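Local structure of excretory-secretory protein 2 (Ancylostoma ceylanicum, 3NSW) at residues 24-30 and 74-80; 36-42 and 59-65; 44-48 and 102-106. The protein is a netrin-like protein released by a parasitic hookworm, probably acting as an immunomodulator in the host. Residues are numbered along the deposited sequence.

Contact 1 (24-30 and 74-80)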
loop_
_atom_site.group_PDB
_atom_site.type_symbol
_atom_site.label_atom_id
_atom_site.label_comp_id
_atom_site.label_asym_id
_atom_site.label_seq_id
_atom_site.Cartn_x
_atom_site.Cartn_y
_atom_site.Cartn_z
ATOM N N THR A 24 1.109 5.987 6.195
ATOM C CA THR A 24 1.889 4.766 6.413
ATOM C C THR A 24 2.269 4.116 5.089
ATOM O O THR A 24 1.552 4.226 4.090
ATOM C CB THR A 24 1.152 3.713 7.281
ATOM O OG1 THR A 24 -0.043 3.280 6.621
ATOM C CG2 THR A 24 0.825 4.250 8.685
ATOM N N VAL A 25 3.402 3.435 5.098
ATOM C CA VAL A 25 3.822 2.623 3.967
ATOM C C VAL A 25 4.047 1.219 4.525
ATOM O O VAL A 25 4.775 1.046 5.502
ATOM C CB VAL A 25 5.128 3.127 3.341
ATOM C CG1 VAL A 25 5.433 2.327 2.089
ATOM C CG2 VAL A 25 5.025 4.631 3.000
ATOM N N ALA A 26 3.420 0.241 3.884
ATOM C CA ALA A 26 3.375 -1.128 4.395
ATOM C C ALA A 26 3.809 -2.170 3.376
ATOM O O ALA A 26 3.706 -1.955 2.175
ATOM C CB ALA A 26 1.964 -1.431 4.857
ATOM N N TYR A 27 4.243 -3.328 3.885
ATOM C CA TYR A 27 4.605 -4.499 3.085
ATOM C C TYR A 27 3.447 -5.440 3.349
ATOM O O TYR A 27 3.217 -5.818 4.507
ATOM C CB TYR A 27 5.919 -5.065 3.653
ATOM C CG TYR A 27 6.421 -6.368 3.067
ATOM C CD1 TYR A 27 5.973 -6.850 1.833
ATOM C CD2 TYR A 27 7.434 -7.086 3.736
ATOM C CE1 TYR A 27 6.485 -8.065 1.306
ATOM C CE2 TYR A 27 7.938 -8.277 3.220
ATOM C CZ TYR A 27 7.468 -8.754 2.014
ATOM O OH TYR A 27 7.982 -9.919 1.500
ATOM N N VAL A 28 2.682 -5.758 2.301
ATOM C CA VAL A 28 1.448 -6.538 2.436
ATOM C C VAL A 28 1.382 -7.685 1.428
ATOM O O VAL A 28 2.073 -7.663 0.410
ATOM C CB VAL A 28 0.185 -5.649 2.243
ATOM C CG1 VAL A 28 0.146 -4.499 3.272
ATOM C CG2 VAL A 28 0.107 -5.095 0.823
ATOM N N THR A 29 0.564 -8.693 1.728
ATOM C CA THR A 29 0.160 -9.661 0.721
ATOM C C THR A 29 -1.338 -9.520 0.531
ATOM O O THR A 29 -2.090 -9.417 1.509
ATOM C CB THR A 29 0.456 -11.105 1.152
ATOM O OG1 THR A 29 1.844 -11.236 1.479
ATOM C CG2 THR A 29 0.123 -12.082 -0.011
ATOM N N VAL A 30 -1.772 -9.500 -0.727
ATOM C CA VAL A 30 -3.208 -9.582 -1.038
ATOM C C VAL A 30 -3.618 -11.040 -0.864
ATOM O O VAL A 30 -3.070 -11.929 -1.524
ATOM C CB VAL A 30 -3.517 -9.082 -2.474
ATOM C CG1 VAL A 30 -4.989 -9.329 -2.857
ATOM C CG2 VAL A 30 -3.173 -7.619 -2.608
ATOM N N ASP A 74 -2.449 -13.577 -3.654
ATOM C CA ASP A 74 -1.255 -14.098 -2.980
ATOM C C ASP A 74 -0.007 -13.379 -3.471
ATOM O O ASP A 74 1.071 -13.972 -3.565
ATOM C CB ASP A 74 -1.078 -15.614 -3.183
ATOM C CG ASP A 74 -2.275 -16.439 -2.716
ATOM O OD1 ASP A 74 -2.875 -16.144 -1.669
ATOM O OD2 ASP A 74 -2.600 -17.400 -3.418
ATOM N N THR A 75 -0.166 -12.102 -3.809
ATOM C CA THR A 75 0.931 -11.317 -4.365
ATOM C C THR A 75 1.349 -10.222 -3.392
ATOM O O THR A 75 0.508 -9.626 -2.713
ATOM C CB THR A 75 0.534 -10.717 -5.725
ATOM O OG1 THR A 75 0.172 -11.789 -6.610
ATOM C CG2 THR A 75 1.698 -9.955 -6.351
ATOM N N ASP A 76 2.653 -9.966 -3.315
ATOM C CA ASP A 76 3.172 -9.046 -2.321
ATOM C C ASP A 76 3.287 -7.643 -2.920
ATOM O O ASP A 76 3.761 -7.490 -4.040
ATOM C CB ASP A 76 4.540 -9.482 -1.826
ATOM C CG ASP A 76 4.497 -10.751 -0.977
ATOM O OD1 ASP A 76 3.399 -11.250 -0.668
ATOM O OD2 ASP A 76 5.583 -11.225 -0.606
ATOM N N TYR A 77 2.886 -6.638 -2.143
ATOM C CA TYR A 77 2.961 -5.235 -2.574
ATOM C C TYR A 77 3.520 -4.323 -1.500
ATOM O O TYR A 77 3.424 -4.606 -0.304
ATOM C CB TYR A 77 1.556 -4.738 -2.922
ATOM C CG TYR A 77 0.959 -5.455 -4.104
ATOM C CD1 TYR A 77 1.277 -5.069 -5.400
ATOM C CD2 TYR A 77 0.104 -6.564 -3.924
ATOM C CE1 TYR A 77 0.736 -5.737 -6.502
ATOM C CE2 TYR A 77 -0.433 -7.239 -5.022
ATOM C CZ TYR A 77 -0.114 -6.812 -6.302
ATOM O OH TYR A 77 -0.632 -7.465 -7.388
ATOM N N VAL A 78 4.097 -3.205 -1.927
ATOM C CA VAL A 78 4.300 -2.100 -1.006
ATOM C C VAL A 78 3.065 -1.219 -1.183
ATOM O O VAL A 78 2.672 -0.916 -2.316
ATOM C CB VAL A 78 5.576 -1.301 -1.338
ATOM C CG1 VAL A 78 5.696 -0.086 -0.425
ATOM C CG2 VAL A 78 6.808 -2.189 -1.187
ATOM N N LEU A 79 2.453 -0.830 -0.066
ATOM C CA LEU A 79 1.189 -0.104 -0.093
ATOM C C LEU A 79 1.354 1.143 0.743
ATOM O O LEU A 79 1.602 1.040 1.944
ATOM C CB LEU A 79 0.083 -0.978 0.516
ATOM C CG LEU A 79 -1.297 -0.315 0.679
ATOM C CD1 LEU A 79 -1.925 0.007 -0.699
ATOM C CD2 LEU A 79 -2.229 -1.182 1.528
ATOM N N GLY A 80 1.234 2.315 0.109
ATOM C CA GLY A 80 1.378 3.591 0.824
ATOM C C GLY A 80 0.006 4.213 0.923
ATOM O O GLY A 80 -0.645 4.382 -0.094
HETATM O O HOH W 1 -0.077 1.565 4.236
#
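Thr24 opens the strand with a water-mediated link: its OG1 lies 2.9 Å from a water that donates to Leu79 O. Val25 faces Gly80 in a non-hydrogen-bonded pair, the CA atoms of Val25 and Gly80 lying 4.1 Å apart as is usual for such pairs; Val25 CG1 packs on Val78 CG1 at 3.5 Å. Ala26 and Leu79 form a hydrogen-bonded pair, in which Ala26 N to Leu79 O and Leu79 N to Ala26 O are both 2.8 Å. Tyr27, next, sends its ring over the same face as Val78, and its amphipathic ring suits this partly exposed place beside His93, on which it stacks. Val28 pairs with Tyr77 through two backbone bonds of 2.9 Å (Val28 N to Tyr77 O and Tyr77 N to Val28 O), while its CG2 reaches Tyr77 CB at 4.0 Å, a beta-branched residue filling the buried face. Thr29 OG1 donates to Asp76 OD1 at 2.7 Å and also bonds to Trp43, a polar use of the more open face. Val30 N donates to Thr75 O at 3.0 Å, Asp74 N donates to Val30 O at 2.8 Å, and Val30 CG2 meets Tyr77 CE2 at 3.7 Å. These antiparallel strands occupy the middle of the netrin-like sheet, with strand 37-45 flanking 24-33 and strand 88-92 flanking 75-82; Ala26, Val28, Tyr77 and Leu79 pack against those neighbours.

Contact 2 (36-42 and 59-65)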
loop_
_atom_site.group_PDB
_atom_site.type_symbol
_atom_site.label_atom_id
_atom_site.label_comp_id
_atom_site.label_asym_id
_atom_site.label_seq_id
_atom_site.Cartn_x
_atom_site.Cartn_y
_atom_site.Cartn_z
ATOM N N ARG A 36 -15.892 -5.311 -3.053
ATOM C CA ARG A 36 -15.209 -4.142 -3.592
ATOM C C ARG A 36 -13.826 -3.907 -2.975
ATOM O O ARG A 36 -13.118 -2.970 -3.377
ATOM C CB ARG A 36 -16.087 -2.918 -3.371
ATOM C CG ARG A 36 -15.906 -1.787 -4.356
ATOM C CD ARG A 36 -16.629 -0.582 -3.813
ATOM N NE ARG A 36 -17.177 0.284 -4.853
ATOM C CZ ARG A 36 -18.220 1.090 -4.673
ATOM N NH1 ARG A 36 -18.835 1.131 -3.499
ATOM N NH2 ARG A 36 -18.653 1.854 -5.665
ATOM N N SER A 37 -13.445 -4.748 -2.009
ATOM C CA SER A 37 -12.187 -4.593 -1.284
ATOM C C SER A 37 -11.280 -5.813 -1.379
ATOM O O SER A 37 -11.758 -6.957 -1.317
ATOM C CB SER A 37 -12.449 -4.319 0.199
ATOM O OG SER A 37 -13.158 -3.115 0.393
ATOM N N TYR A 38 -9.987 -5.554 -1.499
ATOM C CA TYR A 38 -8.961 -6.572 -1.381
ATOM C C TYR A 38 -8.726 -6.848 0.096
ATOM O O TYR A 38 -8.721 -5.919 0.909
ATOM C CB TYR A 38 -7.663 -6.074 -2.025
ATOM C CG TYR A 38 -7.748 -5.866 -3.517
ATOM C CD1 TYR A 38 -7.589 -6.943 -4.397
ATOM C CD2 TYR A 38 -7.988 -4.590 -4.060
ATOM C CE1 TYR A 38 -7.656 -6.763 -5.762
ATOM C CE2 TYR A 38 -8.072 -4.406 -5.439
ATOM C CZ TYR A 38 -7.892 -5.494 -6.280
ATOM O OH TYR A 38 -7.963 -5.340 -7.639
ATOM N N ASN A 39 -8.538 -8.122 0.441
ATOM C CA ASN A 39 -8.097 -8.526 1.768
ATOM C C ASN A 39 -6.580 -8.506 1.824
ATOM O O ASN A 39 -5.904 -8.934 0.876
ATOM C CB ASN A 39 -8.589 -9.942 2.110
ATOM C CG ASN A 39 -10.097 -10.030 2.260
ATOM O OD1 ASN A 39 -10.714 -10.984 1.784
ATOM N ND2 ASN A 39 -10.697 -9.060 2.938
ATOM N N LEU A 40 -6.052 -8.009 2.940
ATOM C CA LEU A 40 -4.613 -7.807 3.123
ATOM C C LEU A 40 -4.074 -8.473 4.383
ATOM O O LEU A 40 -4.726 -8.474 5.447
ATOM C CB LEU A 40 -4.295 -6.308 3.241
ATOM C CG LEU A 40 -4.795 -5.385 2.135
ATOM C CD1 LEU A 40 -4.495 -3.930 2.491
ATOM C CD2 LEU A 40 -4.147 -5.767 0.808
ATOM N N GLN A 41 -2.883 -9.039 4.244
ATOM C CA GLN A 41 -2.056 -9.423 5.374
ATOM C C GLN A 41 -0.918 -8.418 5.456
ATOM O O GLN A 41 -0.218 -8.185 4.474
ATOM C CB GLN A 41 -1.491 -10.838 5.175
ATOM C CG GLN A 41 -0.328 -11.201 6.097
ATOM C CD GLN A 41 -0.777 -11.610 7.494
ATOM O OE1 GLN A 41 -1.652 -12.457 7.652
ATOM N NE2 GLN A 41 -0.172 -11.007 8.513
ATOM N N TYR A 42 -0.735 -7.823 6.628
ATOM C CA TYR A 42 0.360 -6.875 6.841
ATOM C C TYR A 42 1.563 -7.589 7.436
ATOM O O TYR A 42 1.438 -8.302 8.430
ATOM C CB TYR A 42 -0.083 -5.771 7.805
ATOM C CG TYR A 42 -0.951 -4.734 7.152
ATOM C CD1 TYR A 42 -0.412 -3.520 6.728
ATOM C CD2 TYR A 42 -2.314 -4.966 6.953
ATOM C CE1 TYR A 42 -1.210 -2.556 6.117
ATOM C CE2 TYR A 42 -3.118 -4.018 6.341
ATOM C CZ TYR A 42 -2.565 -2.816 5.937
ATOM O OH TYR A 42 -3.362 -1.882 5.341
ATOM N N PHE A 59 -4.266 -7.882 9.851
ATOM C CA PHE A 59 -5.193 -7.927 8.712
ATOM C C PHE A 59 -5.804 -6.560 8.419
ATOM O O PHE A 59 -5.999 -5.747 9.326
ATOM C CB PHE A 59 -6.329 -8.929 8.963
ATOM C CG PHE A 59 -5.873 -10.231 9.551
ATOM C CD1 PHE A 59 -5.189 -11.161 8.774
ATOM C CD2 PHE A 59 -6.131 -10.530 10.886
ATOM C CE1 PHE A 59 -4.768 -12.372 9.322
ATOM C CE2 PHE A 59 -5.714 -11.738 11.441
ATOM C CZ PHE A 59 -5.029 -12.658 10.655
ATOM N N GLY A 60 -6.117 -6.319 7.151
ATOM C CA GLY A 60 -6.877 -5.121 6.760
ATOM C C GLY A 60 -7.471 -5.312 5.384
ATOM O O GLY A 60 -7.413 -6.409 4.825
ATOM N N THR A 61 -8.039 -4.239 4.841
ATOM C CA THR A 61 -8.673 -4.284 3.529
ATOM C C THR A 61 -8.345 -3.012 2.767
ATOM O O THR A 61 -8.014 -1.971 3.357
ATOM C CB THR A 61 -10.211 -4.396 3.628
ATOM O OG1 THR A 61 -10.712 -3.285 4.380
ATOM C CG2 THR A 61 -10.642 -5.702 4.293
ATOM N N LEU A 62 -8.407 -3.109 1.446
ATOM C CA LEU A 62 -8.179 -1.962 0.576
ATOM C C LEU A 62 -9.340 -1.840 -0.400
ATOM O O LEU A 62 -9.516 -2.688 -1.270
ATOM C CB LEU A 62 -6.857 -2.140 -0.194
ATOM C CG LEU A 62 -6.511 -1.052 -1.220
ATOM C CD1 LEU A 62 -6.265 0.284 -0.517
ATOM C CD2 LEU A 62 -5.287 -1.486 -2.041
ATOM N N ARG A 63 -10.135 -0.780 -0.254
ATOM C CA ARG A 63 -11.265 -0.545 -1.144
ATOM C C ARG A 63 -10.816 0.060 -2.478
ATOM O O ARG A 63 -9.916 0.901 -2.506
ATOM C CB ARG A 63 -12.268 0.372 -0.443
ATOM C CG ARG A 63 -13.500 0.690 -1.261
ATOM C CD ARG A 63 -14.582 1.276 -0.378
ATOM N NE ARG A 63 -15.465 2.121 -1.168
ATOM C CZ ARG A 63 -16.498 2.805 -0.689
ATOM N NH1 ARG A 63 -16.806 2.761 0.600
ATOM N NH2 ARG A 63 -17.204 3.561 -1.504
ATOM N N ASP A 64 -11.442 -0.367 -3.575
ATOM C CA ASP A 64 -11.170 0.199 -4.906
ATOM C C ASP A 64 -12.478 0.489 -5.627
ATOM O O ASP A 64 -13.185 -0.434 -6.041
ATOM C CB ASP A 64 -10.273 -0.727 -5.755
ATOM C CG ASP A 64 -10.017 -0.183 -7.174
ATOM O OD1 ASP A 64 -10.233 1.020 -7.431
ATOM O OD2 ASP A 64 -9.588 -0.966 -8.049
ATOM N N ASP A 65 -12.777 1.776 -5.779
ATOM C CA ASP A 65 -14.006 2.241 -6.426
ATOM C C ASP A 65 -13.850 2.483 -7.933
ATOM O O ASP A 65 -14.833 2.775 -8.620
ATOM C CB ASP A 65 -14.451 3.553 -5.774
ATOM C CG ASP A 65 -15.209 3.345 -4.473
ATOM O OD1 ASP A 65 -15.394 2.190 -4.034
ATOM O OD2 ASP A 65 -15.620 4.357 -3.878
HETATM O O HOH W 2 -17.789 2.715 -7.836
HETATM O O HOH W 3 -9.328 -3.553 -8.641
#
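An antiparallel strand pair at the margin of the sheet joins strand 37-45 to 59-63, the outermost strand on this side of the chain's sheet. Tyr38 with Leu62 and Leu40 with Gly60 are the hydrogen-bonded pairs: Tyr38 N to Leu62 O and Leu62 N to Tyr38 O both measure 2.9 Å, Leu40 N to Gly60 O 2.8 Å and Gly60 N to Leu40 O 3.1 Å. Asp64 N extends the pairing to Arg36 O at 3.1 Å. The two faces differ. Tyr38, Leu40 and Leu62 turn inward, Leu40 CD1 meeting Leu62 CB at 4.0 Å, and the leucines go on to pack against Leu79 of strand 75-82. Glycine suits position 60 because a beta carbon there would run into the Tyr42 ring, whose edge lies along the backbone, with Tyr42 CE2 3.9 Å from Gly60 N. Ser37, Asn39, Gln41, Phe59, Thr61 and Arg63 occupy the other, more open face. A water accepts from Tyr38 OH and donates to Asp64 OD2, while Asp64 OD1 bonds to the backbone of Cys66. Beyond the strand end, Asp65 OD1 receives a hydrogen bond from Arg63 NE at 2.9 Å and lies over the guanidinium face of Arg36, 2.7 Å from Arg36 NE. One carboxylate thus offsets two arginines, Arg36 NH1 lying 3.5 Å from Arg63 NH2, so the network ties the strand ends together by charge.

Contact 3 (44-48 and 102-106)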
loop_
_atom_site.group_PDB
_atom_site.type_symbol
_atom_site.label_atom_id
_atom_site.label_comp_id
_atom_site.label_asym_id
_atom_site.label_seq_id
_atom_site.Cartn_x
_atom_site.Cartn_y
_atom_site.Cartn_z
ATOM N N ARG A 44 4.772 -5.695 7.691
ATOM C CA ARG A 44 5.678 -4.701 8.247
ATOM C C ARG A 44 5.144 -3.324 7.905
ATOM O O ARG A 44 4.604 -3.133 6.829
ATOM C CB ARG A 44 7.051 -4.858 7.584
ATOM C CG ARG A 44 8.066 -3.787 7.963
ATOM C CD ARG A 44 9.391 -4.073 7.305
ATOM N NE ARG A 44 10.365 -3.031 7.602
ATOM C CZ ARG A 44 11.582 -2.996 7.076
ATOM N NH1 ARG A 44 11.959 -3.944 6.227
ATOM N NH2 ARG A 44 12.416 -2.021 7.393
ATOM N N LEU A 45 5.293 -2.371 8.818
ATOM C CA LEU A 45 5.101 -0.965 8.439
ATOM C C LEU A 45 6.495 -0.380 8.371
ATOM O O LEU A 45 7.260 -0.503 9.337
ATOM C CB LEU A 45 4.272 -0.211 9.482
ATOM C CG LEU A 45 2.861 -0.688 9.839
ATOM C CD1 LEU A 45 2.168 0.394 10.632
ATOM C CD2 LEU A 45 2.062 -1.014 8.608
ATOM N N TYR A 46 6.848 0.220 7.234
ATOM C CA TYR A 46 8.159 0.848 7.106
ATOM C C TYR A 46 8.199 2.102 7.979
ATOM O O TYR A 46 7.158 2.688 8.274
ATOM C CB TYR A 46 8.479 1.179 5.646
ATOM C CG TYR A 46 8.529 -0.032 4.728
ATOM C CD1 TYR A 46 9.685 -0.825 4.647
ATOM C CD2 TYR A 46 7.424 -0.391 3.943
ATOM C CE1 TYR A 46 9.738 -1.933 3.801
ATOM C CE2 TYR A 46 7.471 -1.501 3.089
ATOM C CZ TYR A 46 8.637 -2.269 3.037
ATOM O OH TYR A 46 8.696 -3.355 2.197
ATOM N N ASP A 47 9.398 2.496 8.408
ATOM C CA ASP A 47 9.558 3.651 9.282
ATOM C C ASP A 47 9.658 4.972 8.506
ATOM O O ASP A 47 10.456 5.849 8.845
ATOM C CB ASP A 47 10.763 3.437 10.202
ATOM C CG ASP A 47 10.573 2.267 11.139
ATOM O OD1 ASP A 47 9.557 2.244 11.858
ATOM O OD2 ASP A 47 11.445 1.376 11.165
ATOM N N VAL A 48 8.827 5.091 7.470
ATOM C CA VAL A 48 8.743 6.275 6.603
ATOM C C VAL A 48 7.271 6.579 6.277
ATOM O O VAL A 48 6.453 5.648 6.180
ATOM C CB VAL A 48 9.543 6.094 5.281
ATOM C CG1 VAL A 48 11.042 6.038 5.544
ATOM C CG2 VAL A 48 9.053 4.854 4.491
ATOM N N ASP A 102 16.219 1.797 -0.259
ATOM C CA ASP A 102 16.821 2.847 0.571
ATOM C C ASP A 102 15.813 3.896 1.060
ATOM O O ASP A 102 15.870 4.305 2.221
ATOM C CB ASP A 102 17.990 3.522 -0.166
ATOM C CG ASP A 102 19.218 2.626 -0.297
ATOM O OD1 ASP A 102 19.318 1.589 0.400
ATOM O OD2 ASP A 102 20.107 2.979 -1.102
ATOM N N LEU A 103 14.885 4.313 0.190
ATOM C CA LEU A 103 13.841 5.278 0.559
ATOM C C LEU A 103 12.932 4.720 1.644
ATOM O O LEU A 103 12.464 5.454 2.519
ATOM C CB LEU A 103 12.983 5.672 -0.652
ATOM C CG LEU A 103 13.562 6.623 -1.702
ATOM C CD1 LEU A 103 12.568 6.840 -2.809
ATOM C CD2 LEU A 103 13.976 7.954 -1.088
ATOM N N LEU A 104 12.679 3.418 1.561
ATOM C CA LEU A 104 11.813 2.718 2.500
ATOM C C LEU A 104 12.569 2.277 3.752
ATOM O O LEU A 104 11.961 1.808 4.725
ATOM C CB LEU A 104 11.182 1.498 1.812
ATOM C CG LEU A 104 10.207 1.787 0.666
ATOM C CD1 LEU A 104 9.825 0.489 -0.039
ATOM C CD2 LEU A 104 8.973 2.501 1.197
ATOM N N LYS A 105 13.890 2.451 3.723
ATOM C CA LYS A 105 14.791 1.912 4.751
ATOM C C LYS A 105 14.497 0.421 4.966
ATOM O O LYS A 105 14.367 -0.046 6.095
ATOM C CB LYS A 105 14.684 2.713 6.059
ATOM C CG LYS A 105 15.421 4.058 6.057
ATOM C CD LYS A 105 14.678 5.134 5.280
ATOM C CE LYS A 105 15.509 6.398 5.133
ATOM N NZ LYS A 105 15.360 7.297 6.311
ATOM N N GLU A 106 14.380 -0.310 3.858
ATOM C CA GLU A 106 14.062 -1.731 3.887
ATOM C C GLU A 106 15.090 -2.542 4.684
ATOM O O GLU A 106 14.729 -3.511 5.354
ATOM C CB GLU A 106 13.965 -2.276 2.469
ATOM C CG GLU A 106 13.372 -3.666 2.400
ATOM C CD GLU A 106 13.908 -4.468 1.240
ATOM O OE1 GLU A 106 13.093 -4.931 0.417
ATOM O OE2 GLU A 106 15.144 -4.629 1.151
HETATM O O HOH W 4 11.584 1.107 7.443
HETATM O O HOH W 5 10.655 -5.162 2.161
#
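Leu103, in the last turn of helix 98-104, touches the contact through its carbonyl oxygen, Leu103 O packing 3.4 Å from Val48 CG1. Leu104 carries the apolar centre. Its CB sits over the face of the Tyr46 ring, 4.2 Å from the centroid in a CH-pi contact, and its CD2 packs on Val48 CG2 at 4.0 Å, so a flexible aliphatic chain fills the space between a flat aromatic and a beta-branched valine. A water lies 2.8 Å from Leu104 O and accepts the N-H of Asp47. At Lys105 the chain leaves the helix with positive phi, in a Schellman motif, and the aliphatic part of its side chain covers Val48, Lys105 CD lying 3.8 Å from Val48 CG1. Glu106, the last residue, presents its backbone oxygen to Arg44: Arg44 NH1 donates to Glu106 O at 2.9 Å, and Arg44 NH2 adds a weak bond to Lys105 O at 3.1 Å. A long, extended arginine suits this reach from strand to chain end. A second water joins Tyr46 OH to Glu106 OE1. The C-terminal helix is thereby joined to the end of strand 37-45 and the loop after it, while Leu104 touches Val25 of strand 24-33, and Val48 and Leu103 both meet Ile19 of helix 16-20.

Contacts 1 and 2 are neighbouring strand pairings of one sheet, their centres about 10 Å apart, and strand 24-33 meets strand 37-45 between them. Along the chain 36-42 and 59-65 both fall between 24-30 and 74-80, so both strands of contact 2 precede strand 75-82 in the sequence. Contact 3 crosses both in sequence order, bringing the C-terminal helix back to the far end of strand 37-45. Its centre is about 12 Å from that of contact 1 and about 21 Å from that of contact 2, across the chain's centre. Strand 37-45 therefore links the sheet margin to the helical end of this netrin-like fold.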